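Local coordinates for alkylhydroperoxidase AhpD core: uncharacterized peroxidase-related protein (Ralstonia eutropha, PDB 2PRR), which is uncharacterised but, as a member of the AhpD-like carboxymuconolactone decarboxylase family, is probably a peroxidase-related oxidoreductase, at residues D50-R53 / A54-Y58; E75-V78 / V79-A83; E140-E143 / A144-E147. One frame throughout, in Å; residues are numbered along the deposited sequence.

Contact 1 of 3, residues D50-R53 / A54-Y58; sequences DEFR and AFFAY
F52 and F56 meet one turn apart on helix 49-63. The pair is edge-to-face, tilted well away from a right angle. The edge of F56 points at the face of F52, with the ring centres 4.8 Å apart and the planes inclined at 53°. F56 CD2 stands above the middle of the F52 ring, and CE2 of F56 comes to 3.5 Å from CE2 of F52. To bring the rings together, CG of F52 is anti to the backbone N (chi1 177°), while CG of F56 lies beside its own N (chi1 -70°). The edge of F56 also passes the preceding turn, with CD2 of F56 3.2 Å from O of F52. F42 of helix 40-45 stacks on F56, and F55 meets F168 of helix 156-179, so the aromatic cluster joins three helices.

In the backbone, N of F55 donates to O of E51 at 2.7 Å, and N of F56 donates almost straight to O of F52 at 3.1 Å. N of A54 and N of A57 donate likewise to O of D50 and O of R53, the first bond being the longer.

D50 and R53 pair one turn apart; E51 points elsewhere, to the subunit interface. NH1 of R53 forms a salt bridge to OD1 of D50 at 2.9 Å, with that oxygen in the guanidinium plane. NE of R53 forms a second salt bridge, to D23. OE2 of E51 forms a salt bridge with R48, and OE1 a hydrogen bond with NE1 of W160 of a second subunit.

The whole is an i to i+4 aromatic pair on a largely buried alpha-helix, in the all-helical fold of the AhpD-like family, with A54, F55 and Y58 packed against the second subunit.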
ATOM      1  N   ASP D  50     -28.142  -8.452 -22.713  1.00 37.67           N
ATOM      2  CA  ASP D  50     -27.821  -7.080 -23.084  1.00 39.43           C
ATOM      3  C   ASP D  50     -26.399  -6.666 -22.739  1.00 38.03           C
ATOM      4  O   ASP D  50     -25.808  -5.858 -23.446  1.00 39.15           O
ATOM      5  CB  ASP D  50     -28.810  -6.092 -22.443  1.00 42.04           C
ATOM      6  CG  ASP D  50     -30.195  -6.129 -23.106  1.00 48.94           C
ATOM      7  OD1 ASP D  50     -30.326  -6.662 -24.243  1.00 48.76           O
ATOM      8  OD2 ASP D  50     -31.148  -5.603 -22.483  1.00 55.37           O
ATOM      9  N   GLU D  51     -25.853  -7.216 -21.663  1.00 36.97           N
ATOM     10  CA  GLU D  51     -24.481  -6.895 -21.238  1.00 35.17           C
ATOM     11  C   GLU D  51     -23.527  -7.705 -22.125  1.00 32.45           C
ATOM     12  O   GLU D  51     -22.485  -7.238 -22.565  1.00 32.67           O
ATOM     13  CB  GLU D  51     -24.324  -7.199 -19.752  1.00 32.03           C
ATOM     14  CG  GLU D  51     -25.405  -6.539 -18.924  1.00 31.95           C
ATOM     15  CD  GLU D  51     -25.335  -6.863 -17.453  1.00 38.09           C
ATOM     16  OE1 GLU D  51     -24.231  -7.161 -16.952  1.00 31.19           O
ATOM     17  OE2 GLU D  51     -26.405  -6.823 -16.802  1.00 32.54           O
ATOM     18  N   PHE D  52     -23.907  -8.934 -22.392  1.00 32.44           N
ATOM     19  CA  PHE D  52     -23.191  -9.781 -23.331  1.00 33.24           C
ATOM     20  C   PHE D  52     -22.992  -9.051 -24.668  1.00 33.82           C
ATOM     21  O   PHE D  52     -21.886  -8.998 -25.199  1.00 33.26           O
ATOM     22  CB  PHE D  52     -24.029 -11.054 -23.555  1.00 32.38           C
ATOM     23  CG  PHE D  52     -23.463 -11.996 -24.551  1.00 29.76           C
ATOM     24  CD1 PHE D  52     -23.627 -11.772 -25.907  1.00 31.00           C
ATOM     25  CD2 PHE D  52     -22.818 -13.139 -24.145  1.00 27.59           C
ATOM     26  CE1 PHE D  52     -23.124 -12.632 -26.823  1.00 26.94           C
ATOM     27  CE2 PHE D  52     -22.313 -14.009 -25.077  1.00 37.72           C
ATOM     28  CZ  PHE D  52     -22.472 -13.748 -26.427  1.00 32.76           C
ATOM     29  N   ARG D  53     -24.061  -8.483 -25.213  1.00 34.79           N
ATOM     30  CA  ARG D  53     -23.952  -7.817 -26.518  1.00 36.27           C
ATOM     31  C   ARG D  53     -23.024  -6.613 -26.446  1.00 34.39           C
ATOM     32  O   ARG D  53     -22.199  -6.390 -27.340  1.00 33.67           O
ATOM     33  CB  ARG D  53     -25.331  -7.405 -27.060  1.00 35.50           C
ATOM     34  CG  ARG D  53     -26.245  -8.582 -27.421  1.00 38.83           C
ATOM     35  CD  ARG D  53     -27.573  -8.128 -28.014  1.00 40.89           C
ATOM     36  NE  ARG D  53     -28.555  -9.226 -28.124  1.00 46.75           N
ATOM     37  CZ  ARG D  53     -29.597  -9.415 -27.310  1.00 44.88           C
ATOM     38  NH1 ARG D  53     -29.831  -8.622 -26.260  1.00 39.94           N
ATOM     39  NH2 ARG D  53     -30.401 -10.444 -27.532  1.00 37.00           N
ATOM     40  N   ALA D  54     -23.158  -5.841 -25.374  1.00 34.05           N
ATOM     41  CA  ALA D  54     -22.356  -4.639 -25.202  1.00 33.58           C
ATOM     42  C   ALA D  54     -20.880  -4.960 -24.902  1.00 33.87           C
ATOM     43  O   ALA D  54     -19.974  -4.204 -25.283  1.00 35.42           O
ATOM     44  CB  ALA D  54     -22.965  -3.765 -24.103  1.00 35.26           C
ATOM     45  N   PHE D  55     -20.643  -6.065 -24.207  1.00 32.95           N
ATOM     46  CA  PHE D  55     -19.290  -6.504 -23.866  1.00 32.60           C
ATOM     47  C   PHE D  55     -18.557  -6.901 -25.135  1.00 31.87           C
ATOM     48  O   PHE D  55     -17.484  -6.375 -25.440  1.00 32.20           O
ATOM     49  CB  PHE D  55     -19.370  -7.710 -22.902  1.00 33.04           C
ATOM     50  CG  PHE D  55     -18.033  -8.206 -22.383  1.00 34.50           C
ATOM     51  CD1 PHE D  55     -17.306  -9.154 -23.076  1.00 29.64           C
ATOM     52  CD2 PHE D  55     -17.531  -7.742 -21.169  1.00 33.03           C
ATOM     53  CE1 PHE D  55     -16.104  -9.608 -22.601  1.00 30.71           C
ATOM     54  CE2 PHE D  55     -16.337  -8.196 -20.683  1.00 29.74           C
ATOM     55  CZ  PHE D  55     -15.618  -9.128 -21.389  1.00 30.91           C
ATOM     56  N   PHE D  56     -19.132  -7.830 -25.880  1.00 29.80           N
ATOM     57  CA  PHE D  56     -18.443  -8.310 -27.067  1.00 31.08           C
ATOM     58  C   PHE D  56     -18.285  -7.273 -28.146  1.00 29.39           C
ATOM     59  O   PHE D  56     -17.288  -7.252 -28.836  1.00 31.27           O
ATOM     60  CB  PHE D  56     -19.018  -9.634 -27.546  1.00 29.96           C
ATOM     61  CG  PHE D  56     -18.691 -10.753 -26.622  1.00 33.90           C
ATOM     62  CD1 PHE D  56     -17.417 -11.297 -26.614  1.00 34.07           C
ATOM     63  CD2 PHE D  56     -19.610 -11.211 -25.702  1.00 37.99           C
ATOM     64  CE1 PHE D  56     -17.095 -12.280 -25.730  1.00 32.28           C
ATOM     65  CE2 PHE D  56     -19.287 -12.206 -24.823  1.00 34.87           C
ATOM     66  CZ  PHE D  56     -18.033 -12.741 -24.838  1.00 35.20           C
ATOM     67  N   ALA D  57     -19.232  -6.368 -28.255  1.00 30.54           N
ATOM     68  CA  ALA D  57     -19.089  -5.280 -29.200  1.00 31.42           C
ATOM     69  C   ALA D  57     -17.932  -4.376 -28.809  1.00 32.03           C
ATOM     70  O   ALA D  57     -17.196  -3.893 -29.669  1.00 32.13           O
ATOM     71  CB  ALA D  57     -20.373  -4.495 -29.286  1.00 33.08           C
ATOM     72  N   TYR D  58     -17.760  -4.131 -27.504  1.00 33.00           N
ATOM     73  CA  TYR D  58     -16.662  -3.297 -27.052  1.00 29.46           C
ATOM     74  C   TYR D  58     -15.385  -4.081 -27.264  1.00 28.87           C
ATOM     75  O   TYR D  58     -14.397  -3.536 -27.735  1.00 29.84           O
ATOM     76  CB  TYR D  58     -16.797  -2.925 -25.565  1.00 29.65           C
ATOM     77  CG  TYR D  58     -16.280  -1.542 -25.236  1.00 19.58           C
ATOM     78  CD1 TYR D  58     -15.090  -1.067 -25.770  1.00 22.99           C
ATOM     79  CD2 TYR D  58     -16.970  -0.716 -24.365  1.00 25.12           C
ATOM     80  CE1 TYR D  58     -14.629   0.205 -25.475  1.00 29.90           C
ATOM     81  CE2 TYR D  58     -16.496   0.584 -24.057  1.00 21.15           C
ATOM     82  CZ  TYR D  58     -15.321   1.023 -24.600  1.00 26.16           C
ATOM     83  OH  TYR D  58     -14.823   2.290 -24.302  1.00 24.32           O
TER

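Contact 2 of 3, residues E75-V78 / V79-A83; sequences EMIV and VATSA
T81 reaches back one turn of helix 71-84 to the carbonyl of I77. Its CB lies 3.5 Å from O of I77. There the side chain forks. OG1 sits between the backbone N and the carbonyl carbon (chi1 58°) and donates a hydrogen bond of 2.7 Å to O of I77. CG2, the other branch, passes the same oxygen at 3.3 Å. N of T81 also donates to O of I77, at 3.2 Å. The hydroxyl and the amide arrive from opposite faces of the carbonyl plane, so two bonds grip one oxygen.

This is a side-chain-to-main-chain i to i-4 hydrogen bond, as Thr and Ser often make inside alpha-helices. Helix 71-84 lies deep in the all-helical fold. OE1 of E75 is hydrogen-bonded to ND1 of H94 on helix 88-102, and S82 packs on C90 of that helix. E75, C90 and H94 match the Glu/CxxC/His pattern of AhpD peroxidases and probably mark the active site.

Elsewhere on the turn, CG2 of V79 lies 3.2 Å from O of E75. N of V79 donates to that oxygen, and N of A80 donates to O of M76, a selenomethionine. V79 packs on V111 and A112, and I77 on I162 and I165.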
ATOM      1  N   GLU D  75      -2.849  -8.705 -26.612  1.00 31.74           N
ATOM      2  CA  GLU D  75      -3.022  -9.787 -25.642  1.00 29.96           C
ATOM      3  C   GLU D  75      -2.007  -9.689 -24.511  1.00 29.53           C
ATOM      4  O   GLU D  75      -2.301 -10.056 -23.381  1.00 28.84           O
ATOM      5  CB  GLU D  75      -2.888 -11.132 -26.311  1.00 29.58           C
ATOM      6  CG  GLU D  75      -3.998 -11.421 -27.313  1.00 35.34           C
ATOM      7  CD  GLU D  75      -5.397 -11.485 -26.692  1.00 38.62           C
ATOM      8  OE1 GLU D  75      -5.533 -11.560 -25.449  1.00 40.40           O
ATOM      9  OE2 GLU D  75      -6.375 -11.449 -27.454  1.00 38.68           O
HETATM   10  N   MSE D  76      -0.832  -9.164 -24.830  1.00 28.59           N
HETATM   11  CA  MSE D  76       0.220  -8.972 -23.855  1.00 29.83           C
HETATM   12  C   MSE D  76      -0.262  -7.962 -22.811  1.00 30.69           C
HETATM   13  O   MSE D  76      -0.104  -8.171 -21.609  1.00 32.81           O
HETATM   14  CB  MSE D  76       1.485  -8.514 -24.588  1.00 31.71           C
HETATM   15  CG  MSE D  76       2.790  -8.771 -23.901  1.00 28.61           C
HETATM   16 SE   MSE D  76       4.221  -8.271 -25.026  0.75 24.70          SE
HETATM   17  CE  MSE D  76       3.857  -9.385 -26.764  1.00 30.98           C
ATOM     18  N   ILE D  77      -0.904  -6.894 -23.275  1.00 31.55           N
ATOM     19  CA  ILE D  77      -1.476  -5.896 -22.377  1.00 29.72           C
ATOM     20  C   ILE D  77      -2.512  -6.533 -21.438  1.00 30.16           C
ATOM     21  O   ILE D  77      -2.558  -6.235 -20.233  1.00 29.39           O
ATOM     22  CB  ILE D  77      -2.097  -4.715 -23.149  1.00 30.54           C
ATOM     23  CG1 ILE D  77      -1.011  -3.994 -23.967  1.00 30.37           C
ATOM     24  CG2 ILE D  77      -2.769  -3.706 -22.153  1.00 32.55           C
ATOM     25  CD1 ILE D  77      -1.476  -2.871 -24.867  1.00 27.58           C
ATOM     26  N   VAL D  78      -3.324  -7.431 -21.970  1.00 28.86           N
ATOM     27  CA  VAL D  78      -4.347  -8.078 -21.158  1.00 29.21           C
ATOM     28  C   VAL D  78      -3.746  -8.948 -20.086  1.00 28.87           C
ATOM     29  O   VAL D  78      -4.232  -8.973 -18.923  1.00 30.24           O
ATOM     30  CB  VAL D  78      -5.279  -8.989 -21.982  1.00 29.63           C
ATOM     31  CG1 VAL D  78      -6.341  -9.619 -21.053  1.00 31.03           C
ATOM     32  CG2 VAL D  78      -5.907  -8.208 -23.122  1.00 25.59           C
ATOM     33  N   VAL D  79      -2.683  -9.651 -20.448  1.00 26.85           N
ATOM     34  CA  VAL D  79      -2.086 -10.563 -19.507  1.00 26.02           C
ATOM     35  C   VAL D  79      -1.429  -9.814 -18.301  1.00 25.65           C
ATOM     36  O   VAL D  79      -1.588 -10.273 -17.178  1.00 21.41           O
ATOM     37  CB  VAL D  79      -1.106 -11.556 -20.186  1.00 27.06           C
ATOM     38  CG1 VAL D  79      -0.543 -12.504 -19.182  1.00 25.30           C
ATOM     39  CG2 VAL D  79      -1.824 -12.388 -21.311  1.00 24.23           C
ATOM     40  N   ALA D  80      -0.727  -8.707 -18.545  1.00 24.00           N
ATOM     41  CA  ALA D  80      -0.034  -7.993 -17.453  1.00 27.43           C
ATOM     42  C   ALA D  80      -0.995  -7.289 -16.526  1.00 26.41           C
ATOM     43  O   ALA D  80      -0.784  -7.258 -15.320  1.00 30.06           O
ATOM     44  CB  ALA D  80       1.007  -7.012 -17.996  1.00 24.16           C
ATOM     45  N   THR D  81      -2.041  -6.703 -17.099  1.00 27.32           N
ATOM     46  CA  THR D  81      -3.046  -5.961 -16.344  1.00 26.83           C
ATOM     47  C   THR D  81      -3.934  -6.896 -15.533  1.00 26.92           C
ATOM     48  O   THR D  81      -4.227  -6.616 -14.349  1.00 23.84           O
ATOM     49  CB  THR D  81      -3.833  -5.000 -17.261  1.00 28.97           C
ATOM     50  OG1 THR D  81      -4.485  -5.702 -18.357  1.00 24.81           O
ATOM     51  CG2 THR D  81      -2.867  -3.948 -17.807  1.00 28.58           C
ATOM     52  N   SER D  82      -4.265  -8.035 -16.137  1.00 22.53           N
ATOM     53  CA  SER D  82      -5.055  -9.106 -15.524  1.00 22.58           C
ATOM     54  C   SER D  82      -4.307  -9.791 -14.420  1.00 23.32           C
ATOM     55  O   SER D  82      -4.890 -10.225 -13.417  1.00 25.84           O
ATOM     56  CB  SER D  82      -5.386 -10.167 -16.564  1.00 18.08           C
ATOM     57  OG  SER D  82      -5.922  -9.563 -17.722  1.00 19.77           O
ATOM     58  N   ALA D  83      -3.018  -9.957 -14.650  1.00 23.32           N
ATOM     59  CA  ALA D  83      -2.145 -10.523 -13.665  1.00 24.11           C
ATOM     60  C   ALA D  83      -2.148  -9.580 -12.443  1.00 22.61           C
ATOM     61  O   ALA D  83      -2.268 -10.062 -11.326  1.00 26.84           O
ATOM     62  CB  ALA D  83      -0.741 -10.736 -14.231  1.00 19.83           C
TER

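Contact 3 of 3, residues E140-E143 / A144-E147; sequences EVNE and ADFE
Two acceptors come unusually close: OD1 of N142 and OD2 of D145 are 2.9 Å apart. The approach follows from a capping box at the start of helix 143-151, with N142 as the N-cap. N of N142 donates to OD2 of D145 at 3.0 Å, reaching the oxygen from above the carboxylate plane. In return, N of D145 donates to OD1 of N142 at 3.1 Å. The same N-H also bonds to the backbone O of N142 at 3.2 Å, well out of that carbonyl plane. It is shared between the two oxygens and straight to neither. CG of N142 lies between its own N and carbonyl carbon (chi1 58°), which turns OD1 back over the helix start. The amide and carboxylate planes are 29° apart.

V141 adds an apolar contact beside the box. Its CG1 touches CE2 of F146 at 3.8 Å, the two side chains crossing at about a right angle. CD2 of F146 passes 3.3 Å from O of N142. One turn on, N of E147 donates to O of E143 at 2.9 Å.

R11 of a second subunit forms a salt bridge with E143 and a cation-pi contact with F146. K133 of helix 122-137 forms a salt bridge with OD2 of D145. Its positive charge, the amide N-H groups and the positive helix start probably offset the repulsion between the two acceptors and steady the ionised carboxylate.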
ATOM      1  N   GLU D 140      -2.927   9.593 -12.388  1.00 28.80           N
ATOM      2  CA  GLU D 140      -1.601  10.178 -12.395  1.00 30.16           C
ATOM      3  C   GLU D 140      -1.016  10.298 -13.775  1.00 28.67           C
ATOM      4  O   GLU D 140       0.062  10.849 -13.931  1.00 30.75           O
ATOM      5  CB  GLU D 140      -0.657   9.385 -11.480  1.00 31.03           C
ATOM      6  CG  GLU D 140      -0.832   9.692  -9.988  1.00 34.71           C
ATOM      7  CD  GLU D 140       0.119   8.889  -9.095  1.00 34.02           C
ATOM      8  OE1 GLU D 140       0.820   7.993  -9.607  1.00 51.21           O
ATOM      9  OE2 GLU D 140       0.157   9.135  -7.869  1.00 49.60           O
ATOM     10  N   VAL D 141      -1.728   9.805 -14.784  1.00 29.53           N
ATOM     11  CA  VAL D 141      -1.237   9.868 -16.141  1.00 29.51           C
ATOM     12  C   VAL D 141      -1.043  11.313 -16.569  1.00 30.29           C
ATOM     13  O   VAL D 141      -1.966  12.109 -16.478  1.00 30.73           O
ATOM     14  CB  VAL D 141      -2.201   9.198 -17.121  1.00 29.17           C
ATOM     15  CG1 VAL D 141      -1.791   9.488 -18.521  1.00 29.52           C
ATOM     16  CG2 VAL D 141      -2.245   7.709 -16.876  1.00 31.59           C
ATOM     17  N   ASN D 142       0.152  11.619 -17.067  1.00 32.42           N
ATOM     18  CA  ASN D 142       0.537  12.969 -17.510  1.00 32.60           C
ATOM     19  C   ASN D 142       1.188  12.961 -18.919  1.00 32.65           C
ATOM     20  O   ASN D 142       1.263  11.913 -19.568  1.00 28.06           O
ATOM     21  CB  ASN D 142       1.476  13.580 -16.470  1.00 34.33           C
ATOM     22  CG  ASN D 142       2.699  12.748 -16.240  1.00 35.08           C
ATOM     23  OD1 ASN D 142       3.071  11.910 -17.045  1.00 34.54           O
ATOM     24  ND2 ASN D 142       3.325  12.963 -15.128  1.00 33.92           N
ATOM     25  N   GLU D 143       1.656  14.124 -19.368  1.00 33.75           N
ATOM     26  CA  GLU D 143       2.272  14.246 -20.703  1.00 36.85           C
ATOM     27  C   GLU D 143       3.591  13.486 -20.871  1.00 35.05           C
ATOM     28  O   GLU D 143       3.915  13.028 -21.984  1.00 32.17           O
ATOM     29  CB  GLU D 143       2.448  15.727 -21.089  1.00 38.06           C
ATOM     30  CG  GLU D 143       1.112  16.457 -21.276  1.00 44.45           C
ATOM     31  CD  GLU D 143       0.267  15.894 -22.420  1.00 50.22           C
ATOM     32  OE1 GLU D 143       0.810  15.727 -23.543  1.00 47.99           O
ATOM     33  OE2 GLU D 143      -0.939  15.624 -22.183  1.00 45.77           O
ATOM     34  N   ALA D 144       4.330  13.345 -19.765  1.00 33.44           N
ATOM     35  CA  ALA D 144       5.589  12.622 -19.775  1.00 32.42           C
ATOM     36  C   ALA D 144       5.352  11.140 -20.056  1.00 32.32           C
ATOM     37  O   ALA D 144       6.214  10.478 -20.642  1.00 34.71           O
ATOM     38  CB  ALA D 144       6.339  12.819 -18.474  1.00 34.06           C
ATOM     39  N   ASP D 145       4.188  10.618 -19.688  1.00 31.03           N
ATOM     40  CA  ASP D 145       3.890   9.204 -19.965  1.00 31.77           C
ATOM     41  C   ASP D 145       3.667   9.033 -21.466  1.00 32.06           C
ATOM     42  O   ASP D 145       4.044   8.010 -22.037  1.00 33.55           O
ATOM     43  CB  ASP D 145       2.679   8.704 -19.163  1.00 29.45           C
ATOM     44  CG  ASP D 145       2.876   8.835 -17.632  1.00 32.42           C
ATOM     45  OD1 ASP D 145       3.973   8.569 -17.093  1.00 39.51           O
ATOM     46  OD2 ASP D 145       1.906   9.209 -16.956  1.00 22.45           O
ATOM     47  N   PHE D 146       3.058  10.027 -22.108  1.00 31.96           N
ATOM     48  CA  PHE D 146       2.856   9.955 -23.549  1.00 33.03           C
ATOM     49  C   PHE D 146       4.194  10.135 -24.264  1.00 33.70           C
ATOM     50  O   PHE D 146       4.462   9.399 -25.215  1.00 34.42           O
ATOM     51  CB  PHE D 146       1.793  10.942 -24.020  1.00 33.88           C
ATOM     52  CG  PHE D 146       0.395  10.600 -23.548  1.00 34.78           C
ATOM     53  CD1 PHE D 146      -0.346   9.618 -24.194  1.00 33.55           C
ATOM     54  CD2 PHE D 146      -0.170  11.253 -22.449  1.00 32.83           C
ATOM     55  CE1 PHE D 146      -1.629   9.291 -23.746  1.00 31.11           C
ATOM     56  CE2 PHE D 146      -1.450  10.929 -22.003  1.00 28.03           C
ATOM     57  CZ  PHE D 146      -2.177   9.947 -22.656  1.00 34.20           C
ATOM     58  N   GLU D 147       5.022  11.087 -23.805  1.00 35.29           N
ATOM     59  CA  GLU D 147       6.387  11.311 -24.353  1.00 38.43           C
ATOM     60  C   GLU D 147       7.223  10.040 -24.347  1.00 37.47           C
ATOM     61  O   GLU D 147       7.862   9.701 -25.346  1.00 39.33           O
ATOM     62  CB  GLU D 147       7.162  12.380 -23.568  1.00 38.68           C
ATOM     63  CG  GLU D 147       6.787  13.846 -23.898  1.00 48.44           C
ATOM     64  CD  GLU D 147       7.377  14.886 -22.917  1.00 46.98           C
ATOM     65  OE1 GLU D 147       8.615  14.886 -22.722  1.00 63.50           O
ATOM     66  OE2 GLU D 147       6.596  15.710 -22.365  1.00 56.08           O
TER

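How the contacts relate
Contact 2 is the core contact. Its centre lies about 6 Å from the centre of the chain, and no other subunit touches it. Contact 1 is also largely buried, but it sits farther out and borders a second subunit. Contact 3 is a surface contact at a helix start; its centre lies about 24 Å from the centre of the chain, and it meets two other subunits. Helix 156-179 packs against all three. Chemistry follows place: a hydroxyl turned onto its own backbone in contact 2, aromatic packing beside salt bridges in contact 1, polar capping and intersubunit charge pairing in contact 3. None touches another; contacts 1 and 2 approach to about 9 Å between nearest atoms.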